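Local coordinates for Bd0816 (Bdellovibrio bacteriovorus HD100, PDB 5CER), which probably acts as a serine-type D-Ala-D-Ala carboxypeptidase of the peptidase S13 family, cleaving the terminal D-alanine from peptidoglycan stem peptides, at residues A[39-44]-A[278-283]; A[50-55]-A[200-205]; A[69-74]-A[106-111]; A[76-81]-A[204-209]. The protein carries 2 engineered substitutions. One frame throughout, in Å; residues are numbered along the deposited sequence.

Contact 1 of 4, residues A[39-44]-A[278-283]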
loop_
_atom_site.group_PDB
_atom_site.type_symbol
_atom_site.label_atom_id
_atom_site.label_comp_id
_atom_site.label_asym_id
_atom_site.label_seq_id
_atom_site.Cartn_x
_atom_site.Cartn_y
_atom_site.Cartn_z
ATOM N N THR A 39 10.085 7.609 7.327
ATOM C CA THR A 39 9.075 8.528 7.843
ATOM C C THR A 39 8.428 7.988 9.119
ATOM O O THR A 39 8.282 8.727 10.132
ATOM C CB THR A 39 8.054 8.843 6.758
ATOM O OG1 THR A 39 8.739 9.424 5.624
ATOM C CG2 THR A 39 7.035 9.826 7.272
ATOM N N THR A 40 8.147 6.688 9.102
ATOM C CA THR A 40 7.644 5.962 10.249
ATOM C C THR A 40 8.554 6.042 11.469
ATOM O O THR A 40 8.088 6.283 12.605
ATOM C CB THR A 40 7.350 4.475 9.870
ATOM O OG1 THR A 40 6.253 4.425 8.948
ATOM C CG2 THR A 40 6.987 3.638 11.067
ATOM N N LEU A 41 9.850 5.817 11.269
ATOM C CA LEU A 41 10.803 5.924 12.397
ATOM C C LEU A 41 10.812 7.341 12.973
ATOM O O LEU A 41 10.843 7.530 14.184
ATOM C CB LEU A 41 12.216 5.533 11.968
ATOM C CG LEU A 41 13.372 5.789 12.957
ATOM C CD1 LEU A 41 13.181 5.053 14.264
ATOM C CD2 LEU A 41 14.675 5.377 12.291
ATOM N N TRP A 42 10.867 8.317 12.087
ATOM C CA TRP A 42 10.972 9.710 12.486
ATOM C C TRP A 42 9.720 10.091 13.327
ATOM O O TRP A 42 9.839 10.668 14.399
ATOM C CB TRP A 42 11.112 10.623 11.252
ATOM C CG TRP A 42 11.318 12.074 11.559
ATOM C CD1 TRP A 42 11.809 12.609 12.687
ATOM C CD2 TRP A 42 11.042 13.181 10.681
ATOM N NE1 TRP A 42 11.860 13.967 12.598
ATOM C CE2 TRP A 42 11.395 14.351 11.370
ATOM C CE3 TRP A 42 10.525 13.289 9.384
ATOM C CZ2 TRP A 42 11.260 15.619 10.811
ATOM C CZ3 TRP A 42 10.379 14.546 8.830
ATOM C CH2 TRP A 42 10.769 15.697 9.543
ATOM N N ALA A 43 8.536 9.748 12.825
ATOM C CA ALA A 43 7.299 10.029 13.573
ATOM C C ALA A 43 7.334 9.394 14.972
ATOM O O ALA A 43 7.015 10.048 15.957
ATOM C CB ALA A 43 6.053 9.563 12.780
ATOM N N ILE A 44 7.718 8.137 15.034
ATOM C CA ILE A 44 7.784 7.440 16.318
ATOM C C ILE A 44 8.799 8.071 17.250
ATOM O O ILE A 44 8.499 8.303 18.428
ATOM C CB ILE A 44 8.070 5.936 16.151
ATOM C CG1 ILE A 44 6.816 5.272 15.600
ATOM C CG2 ILE A 44 8.473 5.311 17.467
ATOM C CD1 ILE A 44 7.030 3.882 15.090
ATOM N N TYR A 278 16.814 -1.488 11.699
ATOM C CA TYR A 278 17.333 -1.901 13.000
ATOM C C TYR A 278 16.879 -0.927 14.094
ATOM O O TYR A 278 16.391 -1.335 15.162
ATOM C CB TYR A 278 18.846 -2.022 12.966
ATOM C CG TYR A 278 19.527 -2.233 14.307
ATOM C CD1 TYR A 278 19.942 -1.130 15.057
ATOM C CD2 TYR A 278 19.796 -3.509 14.786
ATOM C CE1 TYR A 278 20.558 -1.274 16.265
ATOM C CE2 TYR A 278 20.443 -3.692 15.986
ATOM C CZ TYR A 278 20.811 -2.561 16.749
ATOM O OH TYR A 278 21.422 -2.695 17.994
ATOM N N THR A 279 17.014 0.355 13.833
ATOM C CA THR A 279 16.674 1.378 14.833
ATOM C C THR A 279 15.160 1.432 15.116
ATOM O O THR A 279 14.755 1.621 16.256
ATOM C CB THR A 279 17.180 2.767 14.339
ATOM O OG1 THR A 279 18.495 2.598 13.812
ATOM C CG2 THR A 279 17.173 3.847 15.403
ATOM N N LEU A 280 14.356 1.239 14.064
ATOM C CA LEU A 280 12.894 1.247 14.198
ATOM C C LEU A 280 12.442 0.060 15.064
ATOM O O LEU A 280 11.645 0.240 15.986
ATOM C CB LEU A 280 12.216 1.192 12.820
ATOM C CG LEU A 280 10.694 0.956 12.780
ATOM C CD1 LEU A 280 9.952 2.004 13.569
ATOM C CD2 LEU A 280 10.220 0.980 11.341
ATOM N N ASN A 281 12.998 -1.119 14.776
ATOM C CA ASN A 281 12.781 -2.307 15.576
ATOM C C ASN A 281 13.190 -2.138 17.054
ATOM O O ASN A 281 12.447 -2.549 17.941
ATOM C CB ASN A 281 13.514 -3.515 14.960
ATOM C CG ASN A 281 13.149 -4.825 15.624
ATOM O OD1 ASN A 281 13.908 -5.379 16.446
ATOM N ND2 ASN A 281 11.946 -5.269 15.386
ATOM N N LYS A 282 14.339 -1.545 17.321
ATOM C CA LYS A 282 14.793 -1.319 18.710
ATOM C C LYS A 282 13.863 -0.411 19.441
ATOM O O LYS A 282 13.528 -0.618 20.603
ATOM C CB LYS A 282 16.225 -0.679 18.758
ATOM C CG LYS A 282 17.364 -1.519 19.336
ATOM C CD LYS A 282 17.197 -3.012 19.017
ATOM C CE LYS A 282 18.358 -3.870 19.473
ATOM N NZ LYS A 282 17.906 -5.293 19.652
ATOM N N SER A 283 13.447 0.625 18.748
ATOM C CA SER A 283 12.521 1.592 19.309
ATOM C C SER A 283 11.220 0.914 19.771
ATOM O O SER A 283 10.768 1.067 20.903
ATOM C CB SER A 283 12.257 2.683 18.278
ATOM O OG SER A 283 11.829 3.845 18.920
#

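Contact 2 of 4, residues A[50-55]-A[200-205]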
loop_
_atom_site.group_PDB
_atom_site.type_symbol
_atom_site.label_atom_id
_atom_site.label_comp_id
_atom_site.label_asym_id
_atom_site.label_seq_id
_atom_site.Cartn_x
_atom_site.Cartn_y
_atom_site.Cartn_z
ATOM N N ASP A 50 2.763 5.591 20.809
ATOM C CA ASP A 50 1.335 5.584 21.153
ATOM C C ASP A 50 0.718 6.992 21.167
ATOM O O ASP A 50 -0.352 7.187 21.703
ATOM C CB ASP A 50 1.118 4.847 22.477
ATOM C CG ASP A 50 1.216 3.347 22.327
ATOM O OD1 ASP A 50 0.868 2.828 21.240
ATOM O OD2 ASP A 50 1.628 2.646 23.283
ATOM N N TYR A 51 1.377 7.956 20.535
ATOM C CA TYR A 51 0.867 9.310 20.463
ATOM C C TYR A 51 -0.523 9.376 19.791
ATOM O O TYR A 51 -0.857 8.611 18.861
ATOM C CB TYR A 51 1.870 10.194 19.719
ATOM C CG TYR A 51 1.381 11.590 19.434
ATOM C CD1 TYR A 51 1.494 12.597 20.390
ATOM C CD2 TYR A 51 0.819 11.902 18.197
ATOM C CE1 TYR A 51 1.042 13.865 20.130
ATOM C CE2 TYR A 51 0.392 13.172 17.915
ATOM C CZ TYR A 51 0.487 14.147 18.895
ATOM O OH TYR A 51 0.044 15.428 18.626
ATOM N N ARG A 52 -1.323 10.300 20.281
ATOM C CA ARG A 52 -2.646 10.506 19.773
ATOM C C ARG A 52 -2.844 11.954 19.384
ATOM O O ARG A 52 -2.562 12.886 20.172
ATOM C CB ARG A 52 -3.666 10.033 20.810
ATOM C CG ARG A 52 -3.851 8.518 20.807
ATOM C CD ARG A 52 -4.874 8.143 21.856
ATOM N NE ARG A 52 -4.993 6.713 22.115
ATOM C CZ ARG A 52 -5.909 5.901 21.597
ATOM N NH1 ARG A 52 -6.798 6.310 20.692
ATOM N NH2 ARG A 52 -5.920 4.636 21.975
ATOM N N HIS A 53 -3.362 12.137 18.174
ATOM C CA HIS A 53 -3.780 13.456 17.681
ATOM C C HIS A 53 -5.115 13.833 18.339
ATOM O O HIS A 53 -6.129 13.180 18.108
ATOM C CB HIS A 53 -3.906 13.471 16.158
ATOM C CG HIS A 53 -2.623 13.205 15.445
ATOM N ND1 HIS A 53 -1.882 14.194 14.810
ATOM C CD2 HIS A 53 -1.937 12.051 15.276
ATOM C CE1 HIS A 53 -0.797 13.650 14.292
ATOM N NE2 HIS A 53 -0.816 12.353 14.553
ATOM N N LYS A 54 -5.079 14.846 19.196
ATOM C CA LYS A 54 -6.194 15.252 20.061
ATOM C C LYS A 54 -6.830 16.481 19.501
ATOM O O LYS A 54 -6.423 17.619 19.836
ATOM C CB LYS A 54 -5.709 15.544 21.502
ATOM C CG LYS A 54 -5.227 14.314 22.250
ATOM C CD LYS A 54 -4.625 14.625 23.616
ATOM C CE LYS A 54 -3.405 13.744 23.926
ATOM N NZ LYS A 54 -2.321 13.739 22.860
ATOM N N THR A 55 -7.843 16.268 18.661
ATOM C CA THR A 55 -8.600 17.336 18.083
ATOM C C THR A 55 -9.648 17.810 19.104
ATOM O O THR A 55 -10.441 17.023 19.632
ATOM C CB THR A 55 -9.201 16.891 16.748
ATOM O OG1 THR A 55 -8.201 16.258 15.918
ATOM C CG2 THR A 55 -9.749 18.069 15.988
ATOM N N SER A 200 -7.731 10.482 17.917
ATOM C CA SER A 200 -7.641 9.465 16.855
ATOM C C SER A 200 -6.905 8.239 17.411
ATOM O O SER A 200 -6.458 8.198 18.576
ATOM C CB SER A 200 -6.929 10.045 15.618
ATOM O OG SER A 200 -5.550 10.335 15.897
ATOM N N ALA A 201 -6.783 7.237 16.562
ATOM C CA ALA A 201 -6.085 6.020 16.912
ATOM C C ALA A 201 -4.620 6.324 17.293
ATOM O O ALA A 201 -4.083 7.366 16.901
ATOM C CB ALA A 201 -6.153 5.047 15.750
ATOM N N PRO A 202 -3.989 5.434 18.069
ATOM C CA PRO A 202 -2.583 5.638 18.377
ATOM C C PRO A 202 -1.701 5.627 17.124
ATOM O O PRO A 202 -2.067 5.009 16.127
ATOM C CB PRO A 202 -2.239 4.464 19.298
ATOM C CG PRO A 202 -3.305 3.458 19.084
ATOM C CD PRO A 202 -4.522 4.204 18.687
ATOM N N LEU A 203 -0.607 6.365 17.186
ATOM C CA LEU A 203 0.210 6.660 16.031
ATOM C C LEU A 203 0.613 5.371 15.333
ATOM O O LEU A 203 0.587 5.313 14.091
ATOM C CB LEU A 203 1.453 7.462 16.410
ATOM C CG LEU A 203 2.407 7.792 15.268
ATOM C CD1 LEU A 203 1.760 8.710 14.231
ATOM C CD2 LEU A 203 3.725 8.393 15.783
ATOM N N ARG A 204 0.994 4.369 16.114
ATOM C CA ARG A 204 1.409 3.101 15.546
ATOM C C ARG A 204 0.370 2.498 14.573
ATOM O O ARG A 204 0.755 1.881 13.585
ATOM C CB ARG A 204 1.780 2.090 16.633
ATOM C CG ARG A 204 0.622 1.515 17.370
ATOM C CD ARG A 204 1.085 0.704 18.560
ATOM N NE ARG A 204 -0.153 0.127 19.053
ATOM C CZ ARG A 204 -0.823 0.370 20.148
ATOM N NH1 ARG A 204 -0.358 1.161 21.084
ATOM N NH2 ARG A 204 -1.960 -0.250 20.322
ATOM N N THR A 205 -0.926 2.694 14.870
ATOM C CA THR A 205 -1.994 2.216 14.003
ATOM C C THR A 205 -2.230 3.090 12.782
ATOM O O THR A 205 -2.495 2.574 11.693
ATOM C CB THR A 205 -3.268 2.016 14.823
ATOM O OG1 THR A 205 -2.942 1.100 15.872
ATOM C CG2 THR A 205 -4.412 1.441 13.973
#

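Contact 3 of 4, residues A[69-74]-A[106-111]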
loop_
_atom_site.group_PDB
_atom_site.type_symbol
_atom_site.label_atom_id
_atom_site.label_comp_id
_atom_site.label_asym_id
_atom_site.label_seq_id
_atom_site.Cartn_x
_atom_site.Cartn_y
_atom_site.Cartn_z
ATOM N N LEU A 69 -19.737 25.449 16.629
ATOM C CA LEU A 69 -18.598 24.576 16.801
ATOM C C LEU A 69 -17.309 25.280 16.302
ATOM O O LEU A 69 -17.232 25.713 15.149
ATOM C CB LEU A 69 -18.818 23.290 16.005
ATOM C CG LEU A 69 -17.662 22.293 15.878
ATOM C CD1 LEU A 69 -16.991 22.009 17.221
ATOM C CD2 LEU A 69 -18.216 20.998 15.319
ATOM N N HIS A 70 -16.301 25.373 17.163
ATOM C CA HIS A 70 -14.955 25.733 16.724
ATOM C C HIS A 70 -14.054 24.502 16.861
ATOM O O HIS A 70 -13.928 23.944 17.960
ATOM C CB HIS A 70 -14.366 26.894 17.538
ATOM C CG HIS A 70 -12.979 27.249 17.122
ATOM N ND1 HIS A 70 -12.700 27.826 15.902
ATOM C CD2 HIS A 70 -11.783 27.064 17.734
ATOM C CE1 HIS A 70 -11.393 27.990 15.780
ATOM N NE2 HIS A 70 -10.813 27.557 16.886
ATOM N N VAL A 71 -13.415 24.099 15.758
ATOM C CA VAL A 71 -12.511 22.964 15.762
ATOM C C VAL A 71 -11.121 23.496 15.957
ATOM O O VAL A 71 -10.580 24.230 15.099
ATOM C CB VAL A 71 -12.577 22.185 14.423
ATOM C CG1 VAL A 71 -11.729 20.915 14.495
ATOM C CG2 VAL A 71 -14.029 21.854 14.070
ATOM N N GLU A 72 -10.526 23.106 17.078
ATOM C CA GLU A 72 -9.124 23.356 17.341
ATOM C C GLU A 72 -8.385 22.100 16.883
ATOM O O GLU A 72 -8.504 21.057 17.487
ATOM C CB GLU A 72 -8.892 23.625 18.811
ATOM C CG GLU A 72 -7.455 23.918 19.190
ATOM C CD GLU A 72 -7.244 23.975 20.682
ATOM O OE1 GLU A 72 -8.230 23.983 21.413
ATOM O OE2 GLU A 72 -6.085 24.016 21.135
ATOM N N GLY A 73 -7.567 22.242 15.847
ATOM C CA GLY A 73 -6.947 21.090 15.142
ATOM C C GLY A 73 -5.689 20.556 15.800
ATOM O O GLY A 73 -5.020 21.285 16.527
ATOM N N SER A 74 -5.425 19.276 15.593
ATOM C CA SER A 74 -4.207 18.620 16.058
ATOM C C SER A 74 -3.309 18.213 14.871
ATOM O O SER A 74 -2.409 17.434 15.031
ATOM C CB SER A 74 -4.608 17.371 16.811
ATOM O OG SER A 74 -5.363 16.480 15.971
ATOM N N GLU A 106 -5.999 26.766 12.039
ATOM C CA GLU A 106 -4.934 26.401 11.067
ATOM C C GLU A 106 -4.384 25.001 11.162
ATOM O O GLU A 106 -3.661 24.559 10.281
ATOM C CB GLU A 106 -3.759 27.400 11.148
ATOM C CG GLU A 106 -3.049 27.519 12.495
ATOM C CD GLU A 106 -3.598 28.615 13.386
ATOM O OE1 GLU A 106 -4.817 28.931 13.303
ATOM O OE2 GLU A 106 -2.798 29.175 14.175
ATOM N N ASN A 107 -4.747 24.316 12.222
ATOM C CA ASN A 107 -4.306 22.965 12.452
ATOM C C ASN A 107 -5.323 21.895 12.061
ATOM O O ASN A 107 -5.039 20.693 12.239
ATOM C CB ASN A 107 -3.852 22.835 13.924
ATOM C CG ASN A 107 -2.607 23.654 14.204
ATOM O OD1 ASN A 107 -1.658 23.731 13.407
ATOM N ND2 ASN A 107 -2.635 24.325 15.301
ATOM N N PHE A 108 -6.525 22.289 11.627
ATOM C CA PHE A 108 -7.527 21.285 11.287
ATOM C C PHE A 108 -7.322 20.864 9.829
ATOM O O PHE A 108 -7.571 21.665 8.907
ATOM C CB PHE A 108 -8.958 21.773 11.573
ATOM C CG PHE A 108 -10.010 20.746 11.234
ATOM C CD1 PHE A 108 -9.962 19.481 11.782
ATOM C CD2 PHE A 108 -11.041 21.042 10.370
ATOM C CE1 PHE A 108 -10.904 18.525 11.457
ATOM C CE2 PHE A 108 -11.999 20.082 10.056
ATOM C CZ PHE A 108 -11.921 18.820 10.583
ATOM N N LEU A 109 -6.830 19.646 9.629
ATOM C CA LEU A 109 -6.687 19.098 8.293
ATOM C C LEU A 109 -7.883 18.166 8.048
ATOM O O LEU A 109 -8.210 17.366 8.892
ATOM C CB LEU A 109 -5.371 18.372 8.153
ATOM C CG LEU A 109 -4.118 19.292 8.308
ATOM C CD1 LEU A 109 -2.753 18.588 8.269
ATOM C CD2 LEU A 109 -4.064 20.459 7.324
ATOM N N LEU A 110 -8.522 18.325 6.899
ATOM C CA LEU A 110 -9.595 17.464 6.478
ATOM C C LEU A 110 -9.459 17.254 4.967
ATOM O O LEU A 110 -9.556 18.227 4.182
ATOM C CB LEU A 110 -10.955 18.060 6.814
ATOM C CG LEU A 110 -12.194 17.217 6.469
ATOM C CD1 LEU A 110 -12.320 15.985 7.340
ATOM C CD2 LEU A 110 -13.454 18.063 6.553
ATOM N N ASP A 111 -9.140 16.010 4.596
ATOM C CA ASP A 111 -9.213 15.575 3.198
ATOM C C ASP A 111 -10.052 14.312 3.168
ATOM O O ASP A 111 -9.672 13.290 3.746
ATOM C CB ASP A 111 -7.846 15.329 2.618
ATOM C CG ASP A 111 -7.898 15.069 1.149
ATOM O OD1 ASP A 111 -8.689 14.214 0.709
ATOM O OD2 ASP A 111 -7.133 15.702 0.409
HETATM O O HOH W 1 -4.958 23.827 17.393
#

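Contact 4 of 4, residues A[76-81]-A[204-209]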
loop_
_atom_site.group_PDB
_atom_site.type_symbol
_atom_site.label_atom_id
_atom_site.label_comp_id
_atom_site.label_asym_id
_atom_site.label_seq_id
_atom_site.Cartn_x
_atom_site.Cartn_y
_atom_site.Cartn_z
ATOM N N ASP A 76 -4.169 16.200 12.579
ATOM C CA ASP A 76 -4.401 14.782 12.388
ATOM C C ASP A 76 -4.301 14.362 10.891
ATOM O O ASP A 76 -5.078 14.828 10.047
ATOM C CB ASP A 76 -5.769 14.416 12.975
ATOM C CG ASP A 76 -6.018 12.900 13.016
ATOM O OD1 ASP A 76 -5.458 12.166 12.184
ATOM O OD2 ASP A 76 -6.799 12.459 13.895
ATOM N N PRO A 77 -3.336 13.491 10.565
ATOM C CA PRO A 77 -3.070 13.211 9.173
ATOM C C PRO A 77 -3.940 12.118 8.579
ATOM O O PRO A 77 -3.715 11.746 7.412
ATOM C CB PRO A 77 -1.599 12.765 9.203
ATOM C CG PRO A 77 -1.486 12.086 10.521
ATOM C CD PRO A 77 -2.263 12.983 11.438
ATOM N N ILE A 78 -4.866 11.563 9.347
ATOM C CA ILE A 78 -5.818 10.571 8.837
ATOM C C ILE A 78 -7.279 11.042 8.997
ATOM O O ILE A 78 -8.208 10.241 8.946
ATOM C CB ILE A 78 -5.543 9.181 9.481
ATOM C CG1 ILE A 78 -6.123 8.043 8.610
ATOM C CG2 ILE A 78 -6.007 9.131 10.933
ATOM C CD1 ILE A 78 -5.602 6.672 8.965
ATOM N N PHE A 79 -7.471 12.357 9.155
ATOM C CA PHE A 79 -8.807 12.938 9.326
ATOM C C PHE A 79 -9.448 13.105 7.943
ATOM O O PHE A 79 -9.062 13.974 7.162
ATOM C CB PHE A 79 -8.747 14.263 10.089
ATOM C CG PHE A 79 -9.944 14.500 10.960
ATOM C CD1 PHE A 79 -11.214 14.500 10.420
ATOM C CD2 PHE A 79 -9.799 14.767 12.339
ATOM C CE1 PHE A 79 -12.332 14.734 11.219
ATOM C CE2 PHE A 79 -10.910 15.006 13.147
ATOM C CZ PHE A 79 -12.177 14.995 12.581
ATOM N N GLY A 80 -10.403 12.237 7.650
ATOM C CA GLY A 80 -11.176 12.302 6.402
ATOM C C GLY A 80 -12.578 11.736 6.584
ATOM O O GLY A 80 -13.171 11.901 7.658
ATOM N N ARG A 81 -13.056 10.990 5.596
ATOM C CA ARG A 81 -14.355 10.349 5.646
ATOM C C ARG A 81 -14.572 9.572 6.939
ATOM O O ARG A 81 -15.563 9.807 7.622
ATOM C CB ARG A 81 -14.542 9.401 4.465
ATOM C CG ARG A 81 -15.914 8.693 4.412
ATOM C CD ARG A 81 -15.922 7.486 3.457
ATOM N NE ARG A 81 -15.578 7.880 2.097
ATOM C CZ ARG A 81 -16.402 8.195 1.101
ATOM N NH1 ARG A 81 -17.716 8.230 1.249
ATOM N NH2 ARG A 81 -15.858 8.514 -0.077
ATOM N N ARG A 204 0.994 4.369 16.114
ATOM C CA ARG A 204 1.409 3.101 15.546
ATOM C C ARG A 204 0.370 2.498 14.573
ATOM O O ARG A 204 0.755 1.881 13.585
ATOM C CB ARG A 204 1.780 2.090 16.633
ATOM C CG ARG A 204 0.622 1.515 17.370
ATOM C CD ARG A 204 1.085 0.704 18.560
ATOM N NE ARG A 204 -0.153 0.127 19.053
ATOM C CZ ARG A 204 -0.823 0.370 20.148
ATOM N NH1 ARG A 204 -0.358 1.161 21.084
ATOM N NH2 ARG A 204 -1.960 -0.250 20.322
ATOM N N THR A 205 -0.926 2.694 14.870
ATOM C CA THR A 205 -1.994 2.216 14.003
ATOM C C THR A 205 -2.230 3.090 12.782
ATOM O O THR A 205 -2.495 2.574 11.693
ATOM C CB THR A 205 -3.268 2.016 14.823
ATOM O OG1 THR A 205 -2.942 1.100 15.872
ATOM C CG2 THR A 205 -4.412 1.441 13.973
ATOM N N ILE A 206 -2.081 4.391 12.936
ATOM C CA ILE A 206 -2.082 5.295 11.786
ATOM C C ILE A 206 -0.921 4.881 10.829
ATOM O O ILE A 206 -1.077 4.844 9.631
ATOM C CB ILE A 206 -1.926 6.752 12.230
ATOM C CG1 ILE A 206 -3.180 7.236 12.935
ATOM C CG2 ILE A 206 -1.633 7.636 11.008
ATOM C CD1 ILE A 206 -3.147 8.658 13.463
ATOM N N LEU A 207 0.230 4.558 11.405
ATOM C CA LEU A 207 1.380 4.163 10.627
ATOM C C LEU A 207 1.142 2.801 9.944
ATOM O O LEU A 207 1.507 2.623 8.764
ATOM C CB LEU A 207 2.624 4.163 11.516
ATOM C CG LEU A 207 3.058 5.556 12.045
ATOM C CD1 LEU A 207 4.082 5.414 13.167
ATOM C CD2 LEU A 207 3.624 6.430 10.949
ATOM N N LYS A 208 0.564 1.856 10.678
ATOM C CA LYS A 208 0.229 0.561 10.131
ATOM C C LYS A 208 -0.691 0.708 8.919
ATOM O O LYS A 208 -0.485 0.070 7.892
ATOM C CB LYS A 208 -0.427 -0.316 11.191
ATOM C CG LYS A 208 -0.804 -1.710 10.691
ATOM C CD LYS A 208 0.408 -2.629 10.596
ATOM C CE LYS A 208 -0.005 -3.987 10.047
ATOM N NZ LYS A 208 0.965 -5.092 10.261
ATOM N N ARG A 209 -1.683 1.590 9.052
ATOM C CA ARG A 209 -2.596 1.875 7.947
ATOM C C ARG A 209 -1.861 2.495 6.726
ATOM O O ARG A 209 -2.049 2.031 5.584
ATOM C CB ARG A 209 -3.712 2.808 8.425
ATOM C CG ARG A 209 -4.751 3.190 7.397
ATOM C CD ARG A 209 -5.415 2.000 6.805
ATOM N NE ARG A 209 -6.661 2.371 6.145
ATOM C CZ ARG A 209 -7.445 1.525 5.461
ATOM N NH1 ARG A 209 -7.093 0.247 5.247
ATOM N NH2 ARG A 209 -8.565 1.993 4.906
#

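Contact 1 of 4, residues A[39-44]-A[278-283]
L41 and L280 meet across two helices, and the pair carries most of this apolar contact. Their CA atoms are 5.4 Å apart. The two leucines share one shape: in each, CG lies anti to the backbone N (chi1 171° in L41 and 170° in L280). This swings the L41 branches out over the other helix. CD1 of L41 rests on the backbone of L280, 3.8 Å from L280 CA. CD2 of L41 reaches the side of T279, where it meets CB with the two side chains at about a right angle.

L280 answers with its own two branches. Its CD1 meets the tip of I44, CD1 to CD1 at 3.8 Å, and these side chains also cross at about a right angle. Its CD2 goes to the methyl of T40, 4.2 Å from T40 CG2, at a slant. I44 is split between two partners: its other branch, CG2, lies 3.9 Å from S283 OG. T40 gives its methyl and T279 its CB to the apolar face. T40 OG1 bonds to K36 O and also to N211 ND2; T279 OG1 bonds to K275 O.

The axes of the two short segments are 9.8 Å apart at closest approach and cross at 38°, with both helices running broadly the same way. In the S13 family the SxxK motif, which ends here at K36, leads into helix 35-47. Helix 203-213 packs on T40 and I44 through L207. Helix 228-239 touches L41 through F235 and T279 through T239, and strand 339-348 lies against Y278.

Contact 2 of 4, residues A[50-55]-A[200-205]
Segment 50-55 runs roughly antiparallel to segment 200-205, with S200 N bonded to H53 O at 3.1 Å and L203 N bonded weakly to Y51 O. The first bond is nearly straight, at 169°. The second is bent, and P202 CA lies 3.5 Å from Y51 O in a CA-H...O contact.

R52 supplies the main side-chain grip. Its chain is extended from CG to NE and lies beside P202, pointing the same way. One face of the guanidinium is covered by P202 CD, 3.4 Å above the plane and offset toward the rim. R52 NH1 donates to S200 O at 2.9 Å. It approaches from above the carbonyl plane, 36° out of it. R52 NH2 forms a salt bridge to D393.

P202 is the N-cap residue of helix 203-213. The contact lies where the chain leaves strand 194-199 of the mixed sheet and enters a helix of the penicillin-binding fold. In S13 enzymes such a sheet belongs to a region inserted between the SxxK and SxN motifs.

H53 packs by its CB against the S200 hydroxyl, 3.6 Å from OG. Y51 CE2 sits 3.6 Å above the H53 ring, over its centre. L203 turns toward the other segment and meets Y51 CB to CB. D50 and R204 form a salt bridge whose modelled geometry is doubtful; D50 OD2 also bonds to Y289 OH.

Contact 3 of 4, residues A[69-74]-A[106-111]
V71 and F108 make the apolar part of this contact, a CH-pi interaction. V71 CG1 lies over one face of the F108 ring, 3.8 Å from its centroid and 23° off the ring normal. It sits toward the rim, closest to F108 CD1 at 3.5 Å. V71 CG1 is anti to its backbone N (chi1 -174°), which carries this methyl to the ring, and the two side chains meet at a slant.

The backbones also touch. G73 has no side chain, and a CB here would run into the N107-F108 peptide, so the CA atoms of G73 and F108 can come to 3.9 Å. G73 CA makes a CA-H...O contact to N107 O at 3.5 Å. G73 O lies against the side chain of N107, 3.2 Å from its CB.

The polar link is through water. One water donates to G73 O at 2.7 Å and accepts from N107 ND2 at 3.2 Å. It ties G73, just past the strand, to the N107 side chain. A second link comes from D105, whose OD1 accepts from both G73 N and N107 N and so holds the two backbones at the same carboxylate oxygen.

Strand 67-72 lies between strands 54-61 and 98-104 in the mixed sheet. V71 pairs by its backbone with T103 and D105 and touches T55 by its side chain. The loop after strand 98-104 is tied to helix 130-145 by Q133, which donates to E106 O.

Contact 4 of 4, residues A[76-81]-A[204-209]
I78 reaches across to I206 and R209 on helix 203-213, with its CB directed at the helix. From CB the chain forks. CG2 takes the position between the backbone N and the carbonyl carbon and packs on the end of I206. It is 3.8 Å from I206 CD1 and 3.9 Å from I206 CG1. The two isoleucines slide past each other in opposite directions. The other branch leaves through CG1, anti to the backbone N (chi1 -158°), and stays extended at chi2. This carries CD1 along the helix to R209, where it meets CG at 3.9 Å, and the two side chains cross at about a right angle.

Behind I78 its backbone is held by an Asx turn. I78 N donates to D76 OD1 at 3.0 Å, and the bond is nearly straight at 166°. The oxygen is met on its anti side, 25° out of the carboxylate plane. The same residues open a type I beta turn from D76 to F79, and G80 then occupies the N-cap position of helix 81-93. Helix 203-213 opposite leads to the loop that carries the SxN motif in this family.

P77 adds a looser touch, its CG 4.5 Å from I206 CG2. I218 of helix 216-225 packs on both I78 and I206. The guanidinium of R209 goes elsewhere: NE forms a salt bridge to E115 and NH1 to D303.

In the fold
Contacts 2 and 4 use the same helix, 203-213, and their centres are 8 Å apart. H53 of contact 2 touches P77 of contact 4. Contact 1 touches the same helix on another face: A43 O is 3.7 Å from L203 CD2, and I44 CG1 is 3.7 Å from L207 CD1. Contact 3 is farther out, its centre about 27 Å from that of contact 1. It meets contact 2 through T55 OG1 and S74 OG, 2.8 Å apart, and contact 4 through F79 and F108, whose rings meet edge to face. By analogy with the family, the active site probably lies near the start of helix 35-47 and the end of helix 203-213.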